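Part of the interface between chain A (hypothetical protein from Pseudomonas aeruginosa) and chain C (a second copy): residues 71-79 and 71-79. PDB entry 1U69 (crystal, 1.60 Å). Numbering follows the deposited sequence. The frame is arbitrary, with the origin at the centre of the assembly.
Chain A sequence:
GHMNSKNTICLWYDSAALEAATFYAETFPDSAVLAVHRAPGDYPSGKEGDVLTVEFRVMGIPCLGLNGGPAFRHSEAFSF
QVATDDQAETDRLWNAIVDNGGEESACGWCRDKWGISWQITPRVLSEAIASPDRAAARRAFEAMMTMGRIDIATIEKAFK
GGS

Chain A, residues 71-79: AFRHSEAFS
Chain C (71-79) AFRHSEAFS

Residues 71-79 of the two copies pack against each other about a pseudo-twofold relation, so that nearly every contact occurs twice; together the stretches bury 682 Å². CA atoms approach to 5.3 Å between His74(A) and Ala77(C) and again between Ala77(A) and Phe72(C), while the CA atoms of Phe78(A) and Phe78(C) are 6.8 Å apart.

Ala71(A) lies out of reach of the partner; from Phe72(A) to Ala77(A) the chain is loop or turn. Phe72(A) is extended (phi/psi -125/152°) and directs its CB toward chain C. With chi1 m and chi2 -73°, its flat, apolar ring face suits the aliphatic start of Glu76(C): CB of Glu76(C) sits 3.6 Å from the ring centroid of Phe72(A), 7° off the normal. The carboxylate of that glutamate bends back, bringing OE1 of Glu76(C) to 3.2 Å from CE1 of Phe72(A).

Arg73(A), also extended (-122/146°), directs its CA-to-CB bond away from chain C and contributes backbone instead: its O accepts a hydrogen bond from OG of Ser75(C) at 3.1 Å. His74(A) (-76/157°, chi1 m, chi2 -71°) starts sideways, but its ring reaches the partner. One face covers CB of Ala77(C), 3.6 Å from the centroid, and CE1 of His74(A) approaches O of Ala77(C) to 3.0 Å; NE2 is satisfied elsewhere in the structure.

Ser75(A) (-153/177°, chi1 p) begins a tight turn. Its OG accepts a weak hydrogen bond from N of Ala77(A) at 3.3 Å, and its backbone O accepts a hydrogen bond from N of Phe78(A) at 3.2 Å. Across the interface, two waters link OG of Ser75(A) to Arg73(C): water 1 lies 3.0 Å from this OG and accepts from N of Arg73(C) at 2.9 Å, whereas water 2 lies 2.5 Å from the same OG and donates to O of Arg73(C) at 2.7 Å.

Glu76(A) (phi/psi -68/-5°; chi1 m, chi2 90°, chi3 -16°) lays its apolar CB over the Phe72(C) ring, 3.6 Å from the centroid and 4° off the normal. Ala77(A) (-54/-32°) is buried, its small methyl fitting between neighbours: CB of Ala77(A) is 3.7 Å from the His74(C) ring centroid, 4.2 Å from CB of Phe72(C) and 3.5 Å from O of Arg73(C).

At Phe78(A) the chain becomes a strand (phi/psi -120/140°). With chi1 t and chi2 83°, its buried ring meets that of Phe78(C), planes 10° from parallel but slid apart, centroids 4.5 Å apart and the CD1 atoms of Phe78(A) and Phe78(C) 3.4 Å apart. Ser79(A) continues the strand, buried but beyond the partner stretch.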

ATOM      1  N   ALA A  71      11.638 -24.799 -16.635  1.00 14.29           N
ATOM      2  CA  ALA A  71      12.589 -24.089 -17.491  1.00 14.49           C
ATOM      3  C   ALA A  71      13.389 -23.063 -16.721  1.00 14.64           C
ATOM      4  O   ALA A  71      14.553 -22.837 -17.020  1.00 15.08           O
ATOM      5  CB  ALA A  71      11.889 -23.413 -18.670  1.00 14.70           C
ATOM      6  N   PHE A  72      12.758 -22.434 -15.739  1.00 14.48           N
ATOM      7  CA  PHE A  72      13.435 -21.413 -14.944  1.00 14.53           C
ATOM      8  C   PHE A  72      13.367 -21.733 -13.458  1.00 14.64           C
ATOM      9  O   PHE A  72      12.408 -22.361 -12.982  1.00 15.45           O
ATOM     10  CB  PHE A  72      12.839 -20.026 -15.238  1.00 13.68           C
ATOM     11  CG  PHE A  72      12.912 -19.637 -16.690  1.00 13.99           C
ATOM     12  CD1 PHE A  72      14.130 -19.275 -17.271  1.00 15.62           C
ATOM     13  CD2 PHE A  72      11.784 -19.664 -17.489  1.00 14.11           C
ATOM     14  CE1 PHE A  72      14.206 -18.922 -18.616  1.00 15.23           C
ATOM     15  CE2 PHE A  72      11.854 -19.310 -18.841  1.00 14.44           C
ATOM     16  CZ  PHE A  72      13.064 -18.944 -19.400  1.00 15.71           C
ATOM     17  N   ARG A  73      14.379 -21.266 -12.727  1.00 14.84           N
ATOM     18  CA  ARG A  73      14.510 -21.485 -11.285  1.00 14.90           C
ATOM     19  C   ARG A  73      14.574 -20.156 -10.546  1.00 13.58           C
ATOM     20  O   ARG A  73      15.127 -19.182 -11.060  1.00 13.37           O
ATOM     21  CB  ARG A  73      15.785 -22.277 -10.990  1.00 16.07           C
ATOM     22  CG  ARG A  73      15.721 -23.664 -11.576  1.00 20.16           C
ATOM     23  CD  ARG A  73      16.883 -24.591 -11.249  1.00 26.04           C
ATOM     24  NE  ARG A  73      16.475 -25.868 -10.646  1.00 31.67           N
ATOM     25  CZ  ARG A  73      15.485 -26.680 -11.064  1.00 34.79           C
ATOM     26  NH1 ARG A  73      14.717 -26.398 -12.127  1.00 36.07           N
ATOM     27  NH2 ARG A  73      15.254 -27.805 -10.388  1.00 35.98           N
ATOM     28  N   HIS A  74      14.013 -20.138  -9.343  1.00 12.69           N
ATOM     29  CA  HIS A  74      14.030 -18.936  -8.488  1.00 11.99           C
ATOM     30  C   HIS A  74      15.402 -18.711  -7.845  1.00 12.13           C
ATOM     31  O   HIS A  74      16.203 -19.627  -7.692  1.00 12.62           O
ATOM     32  CB  HIS A  74      12.946 -19.019  -7.386  1.00 12.07           C
ATOM     33  CG  HIS A  74      11.559 -18.909  -7.927  1.00 11.38           C
ATOM     34  ND1 HIS A  74      11.049 -17.731  -8.422  1.00 12.47           N
ATOM     35  CD2 HIS A  74      10.603 -19.846  -8.134  1.00 12.91           C
ATOM     36  CE1 HIS A  74       9.837 -17.946  -8.903  1.00 10.24           C
ATOM     37  NE2 HIS A  74       9.545 -19.219  -8.746  1.00 12.27           N
ATOM     38  N   SER A  75      15.657 -17.466  -7.468  1.00 11.09           N
ATOM     39  CA  SER A  75      16.790 -17.129  -6.613  1.00 10.83           C
ATOM     40  C   SER A  75      16.528 -15.876  -5.808  1.00 10.00           C
ATOM     41  O   SER A  75      15.500 -15.227  -5.987  1.00  9.50           O
ATOM     42  CB  SER A  75      18.062 -16.950  -7.433  1.00 11.67           C
ATOM     43  OG  SER A  75      18.148 -15.646  -7.993  1.00 13.06           O
ATOM     44  N   GLU A  76      17.489 -15.531  -4.959  1.00  8.25           N
ATOM     45  CA  GLU A  76      17.368 -14.413  -4.031  1.00  8.46           C
ATOM     46  C   GLU A  76      17.336 -13.062  -4.732  1.00  7.76           C
ATOM     47  O   GLU A  76      17.166 -12.047  -4.076  1.00  8.29           O
ATOM     48  CB  GLU A  76      18.535 -14.398  -3.047  1.00  8.44           C
ATOM     49  CG  GLU A  76      18.409 -15.458  -1.958  1.00 11.33           C
ATOM     50  CD  GLU A  76      19.029 -16.785  -2.314  1.00 13.20           C
ATOM     51  OE1 GLU A  76      19.325 -17.057  -3.502  1.00 13.13           O
ATOM     52  OE2 GLU A  76      19.195 -17.608  -1.359  1.00 18.90           O
ATOM     53  N   ALA A  77      17.531 -13.050  -6.046  1.00  7.92           N
ATOM     54  CA  ALA A  77      17.353 -11.827  -6.829  1.00  7.70           C
ATOM     55  C   ALA A  77      15.967 -11.220  -6.587  1.00  7.87           C
ATOM     56  O   ALA A  77      15.809  -9.994  -6.599  1.00  7.72           O
ATOM     57  CB  ALA A  77      17.581 -12.102  -8.314  1.00  8.69           C
ATOM     58  N   PHE A  78      14.978 -12.078  -6.340  1.00  7.01           N
ATOM     59  CA  PHE A  78      13.640 -11.637  -5.924  1.00  6.40           C
ATOM     60  C   PHE A  78      13.304 -12.220  -4.572  1.00  6.52           C
ATOM     61  O   PHE A  78      13.577 -13.402  -4.316  1.00  6.55           O
ATOM     62  CB  PHE A  78      12.573 -12.087  -6.918  1.00  7.31           C
ATOM     63  CG  PHE A  78      11.180 -12.020  -6.362  1.00  7.48           C
ATOM     64  CD1 PHE A  78      10.478 -10.843  -6.370  1.00 10.60           C
ATOM     65  CD2 PHE A  78      10.581 -13.135  -5.799  1.00  7.17           C
ATOM     66  CE1 PHE A  78       9.187 -10.788  -5.838  1.00 10.04           C
ATOM     67  CE2 PHE A  78       9.329 -13.076  -5.250  1.00  8.49           C
ATOM     68  CZ  PHE A  78       8.624 -11.911  -5.270  1.00  8.09           C
ATOM     69  N   SER A  79      12.670 -11.414  -3.722  1.00  6.38           N
ATOM     70  CA  SER A  79      12.080 -11.919  -2.493  1.00  6.26           C
ATOM     71  C   SER A  79      10.891 -11.054  -2.060  1.00  6.87           C
ATOM     72  O   SER A  79      10.792  -9.883  -2.421  1.00  6.71           O
ATOM     73  CB  SER A  79      13.106 -11.970  -1.348  1.00  6.52           C
ATOM     74  OG  SER A  79      13.677 -10.695  -1.110  1.00  5.84           O
TER
ATOM     75  N   ALA C  71      26.256 -10.966  -6.889  1.00  8.32           N
ATOM     76  CA  ALA C  71      26.052 -12.349  -6.417  1.00  8.83           C
ATOM     77  C   ALA C  71      24.825 -13.052  -6.971  1.00  8.98           C
ATOM     78  O   ALA C  71      24.859 -14.265  -7.171  1.00  9.54           O
ATOM     79  CB  ALA C  71      26.003 -12.398  -4.913  1.00  9.28           C
ATOM     80  N   PHE C  72      23.728 -12.310  -7.137  1.00  8.06           N
ATOM     81  CA  PHE C  72      22.474 -12.883  -7.590  1.00  9.28           C
ATOM     82  C   PHE C  72      22.076 -12.289  -8.927  1.00  9.91           C
ATOM     83  O   PHE C  72      22.241 -11.093  -9.155  1.00 11.18           O
ATOM     84  CB  PHE C  72      21.378 -12.708  -6.533  1.00  8.62           C
ATOM     85  CG  PHE C  72      21.669 -13.448  -5.261  1.00  8.10           C
ATOM     86  CD1 PHE C  72      21.977 -12.777  -4.100  1.00  8.77           C
ATOM     87  CD2 PHE C  72      21.688 -14.831  -5.251  1.00  9.75           C
ATOM     88  CE1 PHE C  72      22.287 -13.469  -2.939  1.00 10.81           C
ATOM     89  CE2 PHE C  72      22.000 -15.522  -4.103  1.00 10.19           C
ATOM     90  CZ  PHE C  72      22.288 -14.841  -2.948  1.00  9.66           C
ATOM     91  N   ARG C  73      21.587 -13.165  -9.800  1.00 10.51           N
ATOM     92  CA  ARG C  73      21.128 -12.802 -11.134  1.00 10.54           C
ATOM     93  C   ARG C  73      19.618 -13.025 -11.259  1.00  9.51           C
ATOM     94  O   ARG C  73      19.081 -14.039 -10.816  1.00  8.95           O
ATOM     95  CB  ARG C  73      21.829 -13.652 -12.192  1.00 11.50           C
ATOM     96  CG  ARG C  73      23.350 -13.831 -12.088  1.00 15.53           C
ATOM     97  CD  ARG C  73      23.862 -14.841 -13.119  1.00 20.05           C
ATOM     98  NE  ARG C  73      25.319 -14.923 -13.281  1.00 22.61           N
ATOM     99  CZ  ARG C  73      26.070 -14.127 -14.062  1.00 25.01           C
ATOM    100  NH1 ARG C  73      25.536 -13.133 -14.772  1.00 25.55           N
ATOM    101  NH2 ARG C  73      27.381 -14.333 -14.136  1.00 25.75           N
ATOM    102  N   HIS C  74      18.939 -12.077 -11.880  1.00  9.12           N
ATOM    103  CA  HIS C  74      17.507 -12.215 -12.172  1.00  8.45           C
ATOM    104  C   HIS C  74      17.244 -13.276 -13.240  1.00  8.79           C
ATOM    105  O   HIS C  74      18.102 -13.579 -14.073  1.00  9.26           O
ATOM    106  CB  HIS C  74      16.906 -10.856 -12.588  1.00  8.29           C
ATOM    107  CG  HIS C  74      16.825  -9.883 -11.455  1.00  9.31           C
ATOM    108  ND1 HIS C  74      15.911 -10.020 -10.439  1.00 10.00           N
ATOM    109  CD2 HIS C  74      17.573  -8.797 -11.143  1.00 11.21           C
ATOM    110  CE1 HIS C  74      16.095  -9.065  -9.547  1.00 11.85           C
ATOM    111  NE2 HIS C  74      17.096  -8.310  -9.949  1.00 10.69           N
ATOM    112  N   SER C  75      16.058 -13.862 -13.177  1.00  8.61           N
ATOM    113  CA  SER C  75      15.593 -14.772 -14.210  1.00  8.51           C
ATOM    114  C   SER C  75      14.088 -14.641 -14.348  1.00  8.42           C
ATOM    115  O   SER C  75      13.416 -14.020 -13.513  1.00  8.00           O
ATOM    116  CB  SER C  75      15.952 -16.205 -13.871  1.00  9.75           C
ATOM    117  OG  SER C  75      15.008 -16.778 -12.996  1.00  9.95           O
ATOM    118  N   GLU C  76      13.575 -15.274 -15.393  1.00  8.25           N
ATOM    119  CA  GLU C  76      12.164 -15.239 -15.731  1.00  8.60           C
ATOM    120  C   GLU C  76      11.272 -15.842 -14.654  1.00  8.26           C
ATOM    121  O   GLU C  76      10.063 -15.711 -14.726  1.00  8.27           O
ATOM    122  CB  GLU C  76      11.943 -15.996 -17.046  1.00  8.50           C
ATOM    123  CG  GLU C  76      12.371 -15.196 -18.266  1.00 10.82           C
ATOM    124  CD  GLU C  76      13.810 -15.425 -18.702  1.00 12.45           C
ATOM    125  OE1 GLU C  76      14.677 -15.797 -17.885  1.00 13.91           O
ATOM    126  OE2 GLU C  76      14.098 -15.223 -19.910  1.00 16.73           O
ATOM    127  N   ALA C  77      11.866 -16.484 -13.652  1.00  7.87           N
ATOM    128  CA  ALA C  77      11.112 -17.028 -12.521  1.00  7.88           C
ATOM    129  C   ALA C  77      10.248 -15.953 -11.832  1.00  7.79           C
ATOM    130  O   ALA C  77       9.183 -16.257 -11.295  1.00  7.54           O
ATOM    131  CB  ALA C  77      12.064 -17.670 -11.517  1.00  8.76           C
ATOM    132  N   PHE C  78      10.741 -14.710 -11.831  1.00  6.35           N
ATOM    133  CA  PHE C  78       9.978 -13.541 -11.386  1.00  6.02           C
ATOM    134  C   PHE C  78       9.773 -12.587 -12.555  1.00  5.48           C
ATOM    135  O   PHE C  78      10.690 -12.349 -13.309  1.00  5.85           O
ATOM    136  CB  PHE C  78      10.697 -12.788 -10.263  1.00  5.99           C
ATOM    137  CG  PHE C  78      10.159 -11.375 -10.071  1.00  6.40           C
ATOM    138  CD1 PHE C  78       8.948 -11.183  -9.440  1.00  8.70           C
ATOM    139  CD2 PHE C  78      10.813 -10.264 -10.585  1.00  8.30           C
ATOM    140  CE1 PHE C  78       8.418  -9.901  -9.288  1.00  8.94           C
ATOM    141  CE2 PHE C  78      10.276  -8.988 -10.443  1.00  6.49           C
ATOM    142  CZ  PHE C  78       9.085  -8.808  -9.792  1.00  8.18           C
ATOM    143  N   SER C  79       8.581 -12.035 -12.678  1.00  6.09           N
ATOM    144  CA  SER C  79       8.339 -10.957 -13.618  1.00  6.17           C
ATOM    145  C   SER C  79       7.217 -10.043 -13.135  1.00  5.74           C
ATOM    146  O   SER C  79       6.361 -10.443 -12.350  1.00  6.74           O
ATOM    147  CB  SER C  79       8.020 -11.502 -15.014  1.00  6.08           C
ATOM    148  OG  SER C  79       6.900 -12.372 -14.969  1.00  6.73           O
TER
HETATM  149  O   HOH W   1      20.980 -15.850  -8.856  1.00 15.56           O
HETATM  150  O   HOH W   2      16.954 -15.590 -10.192  1.00 23.59           O